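PDB 7KWD: alkaline phosphatase from Thermus thermophilus, which probably hydrolyses phosphate esters as a homodimeric enzyme that depends on zinc and magnesium. Local coordinates for residues D47-W51 / E52-I56; Q58-A61 / R62-G66; G272-D275 / H276-L280; G284-L287 / W288-A292. All coordinates share one frame; numbering follows the deposited sequence.

Interaction 1: D47-W51 / E52-I56; sequences DGFSW and EDYAI. With MG (magnesium ion), chain D; ZN (zinc ion), chain E.
Asp53 reaches back from the first turn of helix 51-65 to the loop residues Phe49 and Ser50. Its CB rests 3.8 Å from Phe49 CE1. CG then turns beside the residue's own backbone N (chi1 -52°), which carries the carboxylate toward the start of the helix. There OD2 takes a nearly straight bond from Ser50 N at 2.9 Å, met from above the carboxylate plane, and also holds Asn278. OD1 accepts from a water that donates at 2.7 Å and in turn accepts from Ser50 OG. Ser50 is the N-cap: its OG receives Asp53 N at 3.2 Å and, weakly, Glu52 N, and the reciprocal pair is a capping box. With an alanine at Asp53, Ser50 N and Asn278 would probably lose their shared acceptor and the helix start could fray. Beside the cap, Phe49 CZ packs 3.7 Å from Tyr54 CB, while the six-membered ring of Trp51 points its edge at the Tyr54 face (planes at 75°), an offset edge-to-face pair. Upstream of Phe49, Asp47 spans two metals of the active site, OD1 on zinc at 2.2 Å and OD2 on magnesium.

Interaction 2: Q58-A61 / R62-G66; sequences QAYA and RRRQG
Between Gln58 and Gln65 the helix 51-65 runs through its last turns, with Arg63 N on Ala59 O and Arg64 N on Tyr60 O, both at 2.8 Å, before Gln65 N splits weakly between the carbonyls of Tyr60 and Ala61 and Gly66 leaves with a positive phi. Tyr60 is the centre of the side-chain contact. With CG trans to the backbone N (chi1 -171°), the ring slants forward over the following turn, where Arg64 and Gln65 meet it. Over one ring face sits Arg64 CG, 3.7 Å from the Tyr60 centroid, a CH-pi contact. Beyond CG the arginine bends at chi2 and chi3, and its guanidinium stands almost perpendicular to the ring, where NE meets Asp340 and NH2 meets Glu343. Gln65 comes at the ring edge instead, its NE2 in the ring plane and 3.7 Å from Tyr60 CE1. A water bridges the two, 2.8 Å from Tyr60 OH and accepting from Gln65 NE2 at 3.1 Å, while Gln65 OE1 is held by Arg67. On another side of the helix, extended Arg62 passes its CB, CG and CD by Gln58 O on the way to Glu72. The chemistry is thus divided: methylene groups of Arg64 serve the aromatic face, while its charge, like those of Arg62 and Arg63, is paired with acids beyond the helix, which probably offsets the cluster of three consecutive arginines.

Interaction 3: G272-D275 / H276-L280; sequences GRID and HANHL. With ZN (zinc ion), chain F.
Asp275 and His279, one helical turn apart, grip the same zinc ion, Asp275 OD2 at 2.0 Å and His279 NE2 at 2.2 Å. Carboxylate and imidazole stand 78° apart and converge on the metal, whose site His433 also joins; Asp275 OD1 is held by Thr320 and His279 ND1 by Gly431 O. Hydrogen bonding between side chains belongs to Arg273 and His276. Arg273 NE points at His276 ND1 at 2.9 Å with an angle of 173°, lying in both the guanidinium and the ring plane, and NH2 adds a weak second bond to the same nitrogen. The bends of the arginine at chi2 and chi3 fold it back to this edge, while NH2 also pairs with Glu350. Backbone bonds follow the helix, His279 N to Asp275 O at 2.8 Å among them. Through water, His276 NE2 is linked at 2.6 Å to a molecule that lies 2.9 Å from Asp275 OD2. Contacts without hydrogen bonds are slighter: Gly272 O sits 3.7 Å above the plane of the His276 ring, over its centre, and Ile274 CG2 runs beside the Asn278 amide. A leucine in place of His276 would probably leave Arg273 NE without its acceptor and the water without its ring partner. The helix therefore presents two zinc ligands directly, and His276, held by Arg273, probably acts as a second-shell neighbour of the metal-bound carboxylate, by way of the water.

Interaction 4: G284-L287 / W288-A292; sequences GATL and WDVLA
Leu287 and Leu291 meet one turn apart on helix 283-306, and this side of the contact is closely packed. Leu287 CD1 lies 3.9 Å from Leu291 CG as the two side chains cross, and Leu291 CG also presses against Leu287 O at 3.2 Å. The first torsions differ: Leu287 puts CG trans to its N (chi1 163°), whereas Leu291 tucks CG beside its N (chi1 -64°), and this turns the branches toward one another. Leu291 CD1 also sits 3.8 Å above the plane of the Trp288 ring, near its rim, while that ring brings CD1 up to Gly284 O at 3.4 Å, the carbonyl oxygen lying near the ring plane. Val290 is also close, its CG2 3.1 Å from Thr286 O. Beneath these side chains the backbone bonds are regular, Leu291 N reaching Leu287 O at 2.8 Å. The polar side is looser and bridged by a single water, which donates to Ala285 O and to Asp289 OD1, both at 2.6 Å, and so joins the carbonyl and the carboxylate where the two do not bond directly. Asp289 OD1 also takes the backbone N of Glu234. Thr286 OG1 turns toward Asn278 and the carbonyl of Asp282. Around this buried turn, Leu287 leans on Tyr60 and Val290 on Ala57 of helix 51-65, Trp288 packs against helix 234-239, and Ala285, Thr286 and Asp289 border the zinc-binding helix 273-280.

In the fold
The four contacts run in series along the chain, each made within one continuous stretch, so none nests in or crosses another and none closes a long loop. Interaction 1 turns strand 40-46 into helix 51-65, and interaction 2 lies in the last turns of that same helix; both border the second subunit. Much later, after strand 265-271, interaction 3 forms the short zinc-binding helix, and interaction 4 opens the long helix that follows it. In space they join: Asn278 links Asp53 of interaction 1 to Thr286 of interaction 4, while Tyr60 and Gln65 of interaction 2 pack on Leu287, Trp288 and Leu291. Interactions 2 and 3 do not touch, their nearest atoms about 11 Å apart.

Interaction 1: D47-W51 / E52-I56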
loop_
_atom_site.group_PDB
_atom_site.type_symbol
_atom_site.label_atom_id
_atom_site.label_comp_id
_atom_site.label_asym_id
_atom_site.label_seq_id
_atom_site.Cartn_x
_atom_site.Cartn_y
_atom_site.Cartn_z
ATOM N N ASP A 47 -2.871 4.435 -13.615
ATOM C CA ASP A 47 -3.307 3.053 -13.699
ATOM C C ASP A 47 -2.322 2.136 -12.979
ATOM O O ASP A 47 -1.129 2.166 -13.260
ATOM C CB ASP A 47 -3.453 2.627 -15.158
ATOM C CG ASP A 47 -4.349 1.446 -15.300
ATOM O OD1 ASP A 47 -4.030 0.437 -14.635
ATOM O OD2 ASP A 47 -5.380 1.538 -16.026
ATOM N N GLY A 48 -2.824 1.325 -12.060
ATOM C CA GLY A 48 -1.994 0.352 -11.360
ATOM C C GLY A 48 -1.069 0.907 -10.297
ATOM O O GLY A 48 -0.189 0.184 -9.798
ATOM N N PHE A 49 -1.303 2.147 -9.865
ATOM C CA PHE A 49 -0.382 2.890 -9.018
ATOM C C PHE A 49 -0.627 2.582 -7.551
ATOM O O PHE A 49 -1.703 2.856 -7.017
ATOM C CB PHE A 49 -0.556 4.382 -9.302
ATOM C CG PHE A 49 0.333 5.306 -8.517
ATOM C CD1 PHE A 49 1.697 5.356 -8.752
ATOM C CD2 PHE A 49 -0.226 6.199 -7.574
ATOM C CE1 PHE A 49 2.511 6.251 -8.068
ATOM C CE2 PHE A 49 0.582 7.084 -6.884
ATOM C CZ PHE A 49 1.946 7.130 -7.142
ATOM N N SER A 50 0.385 2.026 -6.904
ATOM C CA SER A 50 0.289 1.642 -5.500
ATOM C C SER A 50 1.028 2.633 -4.625
ATOM O O SER A 50 1.757 3.504 -5.116
ATOM C CB SER A 50 0.872 0.239 -5.305
ATOM O OG SER A 50 2.264 0.301 -5.338
ATOM N N TRP A 51 0.841 2.485 -3.305
ATOM C CA TRP A 51 1.572 3.314 -2.354
ATOM C C TRP A 51 3.031 2.906 -2.273
ATOM O O TRP A 51 3.877 3.720 -1.867
ATOM C CB TRP A 51 0.897 3.255 -0.969
ATOM C CG TRP A 51 -0.465 3.962 -0.973
ATOM C CD1 TRP A 51 -1.701 3.398 -0.769
ATOM C CD2 TRP A 51 -0.697 5.362 -1.201
ATOM N NE1 TRP A 51 -2.682 4.368 -0.877
ATOM C CE2 TRP A 51 -2.082 5.577 -1.132
ATOM C CE3 TRP A 51 0.145 6.456 -1.449
ATOM C CZ2 TRP A 51 -2.644 6.844 -1.299
ATOM C CZ3 TRP A 51 -0.419 7.714 -1.606
ATOM C CH2 TRP A 51 -1.802 7.891 -1.528
ATOM N N GLU A 52 3.378 1.687 -2.677
ATOM C CA GLU A 52 4.798 1.374 -2.765
ATOM C C GLU A 52 5.431 2.143 -3.914
ATOM O O GLU A 52 6.515 2.702 -3.751
ATOM C CB GLU A 52 5.038 -0.124 -2.927
ATOM C CG GLU A 52 4.468 -0.987 -1.810
ATOM C CD GLU A 52 5.105 -0.753 -0.434
ATOM O OE1 GLU A 52 4.491 -1.186 0.558
ATOM O OE2 GLU A 52 6.196 -0.138 -0.341
ATOM N N ASP A 53 4.756 2.213 -5.076
ATOM C CA ASP A 53 5.295 3.015 -6.164
ATOM C C ASP A 53 5.501 4.449 -5.715
ATOM O O ASP A 53 6.475 5.111 -6.108
ATOM C CB ASP A 53 4.373 3.060 -7.401
ATOM C CG ASP A 53 3.946 1.672 -7.901
ATOM O OD1 ASP A 53 4.732 0.716 -7.761
ATOM O OD2 ASP A 53 2.831 1.555 -8.465
ATOM N N TYR A 54 4.514 4.981 -4.991
ATOM C CA TYR A 54 4.590 6.362 -4.570
ATOM C C TYR A 54 5.857 6.595 -3.754
ATOM O O TYR A 54 6.589 7.555 -3.988
ATOM C CB TYR A 54 3.359 6.759 -3.757
ATOM C CG TYR A 54 3.563 8.143 -3.202
ATOM C CD1 TYR A 54 3.370 9.274 -4.002
ATOM C CD2 TYR A 54 4.024 8.319 -1.910
ATOM C CE1 TYR A 54 3.603 10.565 -3.500
ATOM C CE2 TYR A 54 4.250 9.573 -1.402
ATOM C CZ TYR A 54 4.066 10.694 -2.195
ATOM O OH TYR A 54 4.319 11.911 -1.654
ATOM N N ALA A 55 6.110 5.724 -2.780
ATOM C CA ALA A 55 7.245 5.900 -1.885
ATOM C C ALA A 55 8.564 5.893 -2.648
ATOM O O ALA A 55 9.472 6.675 -2.333
ATOM C CB ALA A 55 7.243 4.790 -0.835
ATOM N N ILE A 56 8.691 4.998 -3.643
ATOM C CA ILE A 56 9.919 4.928 -4.446
ATOM C C ILE A 56 10.127 6.210 -5.246
ATOM O O ILE A 56 11.232 6.744 -5.291
ATOM C CB ILE A 56 9.897 3.693 -5.374
ATOM C CG1 ILE A 56 10.065 2.405 -4.569
ATOM C CG2 ILE A 56 11.023 3.776 -6.401
ATOM C CD1 ILE A 56 9.563 1.143 -5.330
HETATM MG MG MG D . -5.643 1.578 -18.161
HETATM ZN ZN ZN E . -5.975 -0.553 -14.353
HETATM O O HOH W 1 3.445 -1.557 -7.030
HETATM O O HOH W 2 -6.215 1.880 -20.183
HETATM O O HOH W 3 -6.314 -0.239 -18.414
HETATM O O HOH W 4 -3.504 0.672 -18.296
#

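Interaction 2: Q58-A61 / R62-G66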
loop_
_atom_site.group_PDB
_atom_site.type_symbol
_atom_site.label_atom_id
_atom_site.label_comp_id
_atom_site.label_asym_id
_atom_site.label_seq_id
_atom_site.Cartn_x
_atom_site.Cartn_y
_atom_site.Cartn_z
ATOM N N GLN A 58 8.758 9.211 -4.725
ATOM C CA GLN A 58 8.968 10.286 -3.757
ATOM C C GLN A 58 10.429 10.350 -3.318
ATOM O O GLN A 58 11.033 11.421 -3.291
ATOM C CB GLN A 58 8.063 10.068 -2.544
ATOM C CG GLN A 58 8.173 11.136 -1.460
ATOM C CD GLN A 58 7.293 10.810 -0.255
ATOM O OE1 GLN A 58 6.403 11.580 0.107
ATOM N NE2 GLN A 58 7.543 9.663 0.369
ATOM N N ALA A 59 11.004 9.189 -2.987
ATOM C CA ALA A 59 12.385 9.129 -2.540
ATOM C C ALA A 59 13.327 9.435 -3.681
ATOM O O ALA A 59 14.297 10.180 -3.511
ATOM C CB ALA A 59 12.690 7.748 -1.958
ATOM N N TYR A 60 13.047 8.882 -4.861
ATOM C CA TYR A 60 13.950 9.086 -5.988
ATOM C C TYR A 60 14.047 10.565 -6.350
ATOM O O TYR A 60 15.133 11.092 -6.604
ATOM C CB TYR A 60 13.482 8.261 -7.183
ATOM C CG TYR A 60 14.492 8.260 -8.322
ATOM C CD1 TYR A 60 14.471 9.239 -9.280
ATOM C CD2 TYR A 60 15.500 7.290 -8.404
ATOM C CE1 TYR A 60 15.408 9.266 -10.295
ATOM C CE2 TYR A 60 16.433 7.311 -9.446
ATOM C CZ TYR A 60 16.387 8.291 -10.369
ATOM O OH TYR A 60 17.318 8.341 -11.393
ATOM N N ALA A 61 12.909 11.248 -6.428
ATOM C CA ALA A 61 12.945 12.667 -6.769
ATOM C C ALA A 61 13.803 13.450 -5.767
ATOM O O ALA A 61 14.646 14.271 -6.154
ATOM C CB ALA A 61 11.516 13.214 -6.838
ATOM N N ARG A 62 13.609 13.203 -4.473
ATOM C CA ARG A 62 14.356 13.955 -3.473
ATOM C C ARG A 62 15.827 13.567 -3.502
ATOM O O ARG A 62 16.706 14.421 -3.662
ATOM C CB ARG A 62 13.778 13.720 -2.084
ATOM C CG ARG A 62 12.547 14.582 -1.783
ATOM C CD ARG A 62 11.726 13.982 -0.598
ATOM N NE ARG A 62 10.675 14.902 -0.151
ATOM C CZ ARG A 62 10.888 15.947 0.636
ATOM N NH1 ARG A 62 12.106 16.243 1.101
ATOM N NH2 ARG A 62 9.873 16.725 0.948
ATOM N N ARG A 63 16.100 12.257 -3.407
ATOM C CA ARG A 63 17.459 11.769 -3.227
ATOM C C ARG A 63 18.305 11.873 -4.492
ATOM O O ARG A 63 19.504 12.167 -4.410
ATOM C CB ARG A 63 17.392 10.323 -2.756
ATOM C CG ARG A 63 18.715 9.729 -2.420
ATOM C CD ARG A 63 18.515 8.377 -1.775
ATOM N NE ARG A 63 19.746 7.610 -1.725
ATOM C CZ ARG A 63 20.471 7.415 -0.624
ATOM N NH1 ARG A 63 20.097 7.928 0.545
ATOM N NH2 ARG A 63 21.569 6.673 -0.688
ATOM N N ARG A 64 17.737 11.580 -5.665
ATOM C CA ARG A 64 18.545 11.533 -6.875
ATOM C C ARG A 64 18.334 12.712 -7.793
ATOM O O ARG A 64 19.137 12.921 -8.712
ATOM C CB ARG A 64 18.253 10.284 -7.719
ATOM C CG ARG A 64 18.240 8.969 -6.995
ATOM C CD ARG A 64 19.415 8.831 -6.101
ATOM N NE ARG A 64 20.654 8.627 -6.842
ATOM C CZ ARG A 64 21.826 9.149 -6.497
ATOM N NH1 ARG A 64 21.938 9.947 -5.432
ATOM N NH2 ARG A 64 22.895 8.866 -7.232
ATOM N N GLN A 65 17.244 13.439 -7.635
ATOM C CA GLN A 65 17.025 14.625 -8.450
ATOM C C GLN A 65 16.983 15.886 -7.611
ATOM O O GLN A 65 16.812 16.961 -8.168
ATOM C CB GLN A 65 15.740 14.452 -9.257
ATOM C CG GLN A 65 15.781 13.189 -10.158
ATOM C CD GLN A 65 14.568 13.053 -11.069
ATOM O OE1 GLN A 65 13.509 13.582 -10.779
ATOM N NE2 GLN A 65 14.734 12.344 -12.185
ATOM N N GLY A 66 17.166 15.774 -6.300
ATOM C CA GLY A 66 17.136 16.956 -5.436
ATOM C C GLY A 66 15.895 17.800 -5.588
ATOM O O GLY A 66 15.965 19.035 -5.509
HETATM O O HOH W 5 17.366 10.837 -12.639
#

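Interaction 3: G272-D275 / H276-L280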
loop_
_atom_site.group_PDB
_atom_site.type_symbol
_atom_site.label_atom_id
_atom_site.label_comp_id
_atom_site.label_asym_id
_atom_site.label_seq_id
_atom_site.Cartn_x
_atom_site.Cartn_y
_atom_site.Cartn_z
ATOM N N GLY A 272 -1.162 5.149 -18.168
ATOM C CA GLY A 272 -1.684 3.803 -18.191
ATOM C C GLY A 272 -0.680 2.705 -18.120
ATOM O O GLY A 272 -1.073 1.527 -18.020
ATOM N N ARG A 273 0.618 3.012 -18.186
ATOM C CA ARG A 273 1.622 1.956 -18.228
ATOM C C ARG A 273 2.381 1.818 -16.917
ATOM O O ARG A 273 3.257 0.944 -16.800
ATOM C CB ARG A 273 2.589 2.185 -19.397
ATOM C CG ARG A 273 1.837 2.353 -20.749
ATOM C CD ARG A 273 2.603 1.839 -21.976
ATOM N NE ARG A 273 2.725 0.381 -21.915
ATOM C CZ ARG A 273 3.669 -0.313 -22.536
ATOM N NH1 ARG A 273 4.578 0.301 -23.287
ATOM N NH2 ARG A 273 3.691 -1.624 -22.389
ATOM N N ILE A 274 2.034 2.621 -15.910
ATOM C CA ILE A 274 2.436 2.293 -14.547
ATOM C C ILE A 274 2.012 0.869 -14.230
ATOM O O ILE A 274 2.815 0.056 -13.762
ATOM C CB ILE A 274 1.832 3.292 -13.548
ATOM C CG1 ILE A 274 2.403 4.699 -13.784
ATOM C CG2 ILE A 274 2.032 2.799 -12.120
ATOM C CD1 ILE A 274 1.609 5.800 -13.048
ATOM N N ASP A 275 0.733 0.555 -14.496
ATOM C CA ASP A 275 0.209 -0.802 -14.357
ATOM C C ASP A 275 1.088 -1.810 -15.086
ATOM O O ASP A 275 1.537 -2.792 -14.498
ATOM C CB ASP A 275 -1.231 -0.830 -14.891
ATOM C CG ASP A 275 -1.892 -2.161 -14.743
ATOM O OD1 ASP A 275 -2.031 -2.622 -13.577
ATOM O OD2 ASP A 275 -2.300 -2.729 -15.788
ATOM N N HIS A 276 1.401 -1.540 -16.352
ATOM C CA HIS A 276 2.136 -2.503 -17.160
ATOM C C HIS A 276 3.517 -2.763 -16.584
ATOM O O HIS A 276 3.961 -3.911 -16.505
ATOM C CB HIS A 276 2.259 -2.001 -18.598
ATOM C CG HIS A 276 0.937 -1.828 -19.268
ATOM N ND1 HIS A 276 0.801 -1.243 -20.497
ATOM C CD2 HIS A 276 -0.314 -2.139 -18.861
ATOM C CE1 HIS A 276 -0.475 -1.211 -20.839
ATOM N NE2 HIS A 276 -1.175 -1.749 -19.862
ATOM N N ALA A 277 4.227 -1.701 -16.199
ATOM C CA ALA A 277 5.542 -1.903 -15.615
ATOM C C ALA A 277 5.433 -2.702 -14.338
ATOM O O ALA A 277 6.296 -3.531 -14.040
ATOM C CB ALA A 277 6.221 -0.565 -15.342
ATOM N N ASN A 278 4.385 -2.445 -13.549
ATOM C CA ASN A 278 4.233 -3.204 -12.313
ATOM C C ASN A 278 3.964 -4.662 -12.612
ATOM O O ASN A 278 4.385 -5.536 -11.838
ATOM C CB ASN A 278 3.123 -2.617 -11.450
ATOM C CG ASN A 278 3.544 -1.300 -10.784
ATOM O OD1 ASN A 278 4.723 -1.004 -10.635
ATOM N ND2 ASN A 278 2.558 -0.511 -10.401
ATOM N N HIS A 279 3.225 -4.934 -13.705
ATOM C CA HIS A 279 3.039 -6.302 -14.183
ATOM C C HIS A 279 4.382 -6.957 -14.515
ATOM O O HIS A 279 4.632 -8.106 -14.131
ATOM C CB HIS A 279 2.142 -6.310 -15.421
ATOM C CG HIS A 279 0.680 -6.250 -15.123
ATOM N ND1 HIS A 279 0.061 -7.138 -14.271
ATOM C CD2 HIS A 279 -0.289 -5.406 -15.557
ATOM C CE1 HIS A 279 -1.227 -6.862 -14.212
ATOM N NE2 HIS A 279 -1.465 -5.829 -14.998
ATOM N N LEU A 280 5.262 -6.234 -15.231
ATOM C CA LEU A 280 6.589 -6.781 -15.512
ATOM C C LEU A 280 7.438 -6.986 -14.250
ATOM O O LEU A 280 8.421 -7.728 -14.297
ATOM C CB LEU A 280 7.376 -5.867 -16.447
ATOM C CG LEU A 280 6.651 -5.343 -17.674
ATOM C CD1 LEU A 280 7.553 -4.488 -18.494
ATOM C CD2 LEU A 280 6.135 -6.487 -18.483
HETATM ZN ZN ZN F . -3.172 -4.422 -15.207
HETATM O O HOH W 6 -3.288 -1.806 -18.331
#

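Interaction 4: G284-L287 / W288-A292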
loop_
_atom_site.group_PDB
_atom_site.type_symbol
_atom_site.label_atom_id
_atom_site.label_comp_id
_atom_site.label_asym_id
_atom_site.label_seq_id
_atom_site.Cartn_x
_atom_site.Cartn_y
_atom_site.Cartn_z
ATOM N N GLY A 284 12.177 0.122 -12.329
ATOM C CA GLY A 284 12.713 1.282 -13.029
ATOM C C GLY A 284 11.751 1.804 -14.081
ATOM O O GLY A 284 11.645 3.015 -14.298
ATOM N N ALA A 285 11.046 0.907 -14.759
ATOM C CA ALA A 285 10.039 1.381 -15.697
ATOM C C ALA A 285 8.865 2.052 -14.965
ATOM O O ALA A 285 8.379 3.105 -15.394
ATOM C CB ALA A 285 9.548 0.233 -16.574
ATOM N N THR A 286 8.436 1.478 -13.844
ATOM C CA THR A 286 7.380 2.097 -13.047
ATOM C C THR A 286 7.767 3.503 -12.630
ATOM O O THR A 286 6.973 4.444 -12.752
ATOM C CB THR A 286 7.100 1.251 -11.816
ATOM O OG1 THR A 286 6.707 -0.051 -12.243
ATOM C CG2 THR A 286 6.023 1.893 -10.975
ATOM N N LEU A 287 8.988 3.659 -12.145
ATOM C CA LEU A 287 9.451 4.948 -11.680
ATOM C C LEU A 287 9.359 5.995 -12.777
ATOM O O LEU A 287 8.872 7.101 -12.540
ATOM C CB LEU A 287 10.889 4.835 -11.180
ATOM C CG LEU A 287 11.646 6.151 -11.036
ATOM C CD1 LEU A 287 11.096 6.943 -9.858
ATOM C CD2 LEU A 287 13.146 5.894 -10.798
ATOM N N TRP A 288 9.860 5.681 -13.983
ATOM C CA TRP A 288 9.892 6.702 -15.023
ATOM C C TRP A 288 8.491 7.035 -15.532
ATOM O O TRP A 288 8.248 8.185 -15.914
ATOM C CB TRP A 288 10.848 6.295 -16.166
ATOM C CG TRP A 288 12.246 6.653 -15.760
ATOM C CD1 TRP A 288 13.212 5.805 -15.337
ATOM C CD2 TRP A 288 12.807 7.970 -15.676
ATOM N NE1 TRP A 288 14.337 6.499 -15.009
ATOM C CE2 TRP A 288 14.118 7.833 -15.211
ATOM C CE3 TRP A 288 12.330 9.240 -15.965
ATOM C CZ2 TRP A 288 14.958 8.925 -15.011
ATOM C CZ3 TRP A 288 13.170 10.331 -15.771
ATOM C CH2 TRP A 288 14.469 10.162 -15.305
ATOM N N ASP A 289 7.552 6.084 -15.520
ATOM C CA ASP A 289 6.181 6.447 -15.895
ATOM C C ASP A 289 5.509 7.249 -14.783
ATOM O O ASP A 289 4.648 8.102 -15.047
ATOM C CB ASP A 289 5.359 5.199 -16.253
ATOM C CG ASP A 289 5.458 4.845 -17.746
ATOM O OD1 ASP A 289 6.574 4.959 -18.289
ATOM O OD2 ASP A 289 4.431 4.506 -18.396
ATOM N N VAL A 290 5.923 7.035 -13.539
ATOM C CA VAL A 290 5.424 7.883 -12.469
ATOM C C VAL A 290 6.009 9.274 -12.587
ATOM O O VAL A 290 5.317 10.264 -12.333
ATOM C CB VAL A 290 5.741 7.270 -11.098
ATOM C CG1 VAL A 290 5.366 8.255 -9.991
ATOM C CG2 VAL A 290 4.963 5.989 -10.923
ATOM N N LEU A 291 7.297 9.370 -12.981
ATOM C CA LEU A 291 7.938 10.671 -13.160
ATOM C C LEU A 291 7.371 11.376 -14.392
ATOM O O LEU A 291 7.168 12.589 -14.384
ATOM C CB LEU A 291 9.463 10.533 -13.286
ATOM C CG LEU A 291 10.161 9.979 -12.053
ATOM C CD1 LEU A 291 11.662 10.026 -12.193
ATOM C CD2 LEU A 291 9.798 10.760 -10.783
ATOM N N ALA A 292 7.039 10.621 -15.430
ATOM C CA ALA A 292 6.369 11.247 -16.565
ATOM C C ALA A 292 4.990 11.792 -16.177
ATOM O O ALA A 292 4.574 12.857 -16.646
ATOM C CB ALA A 292 6.206 10.233 -17.700
HETATM O O HOH W 7 8.943 3.993 -17.818
#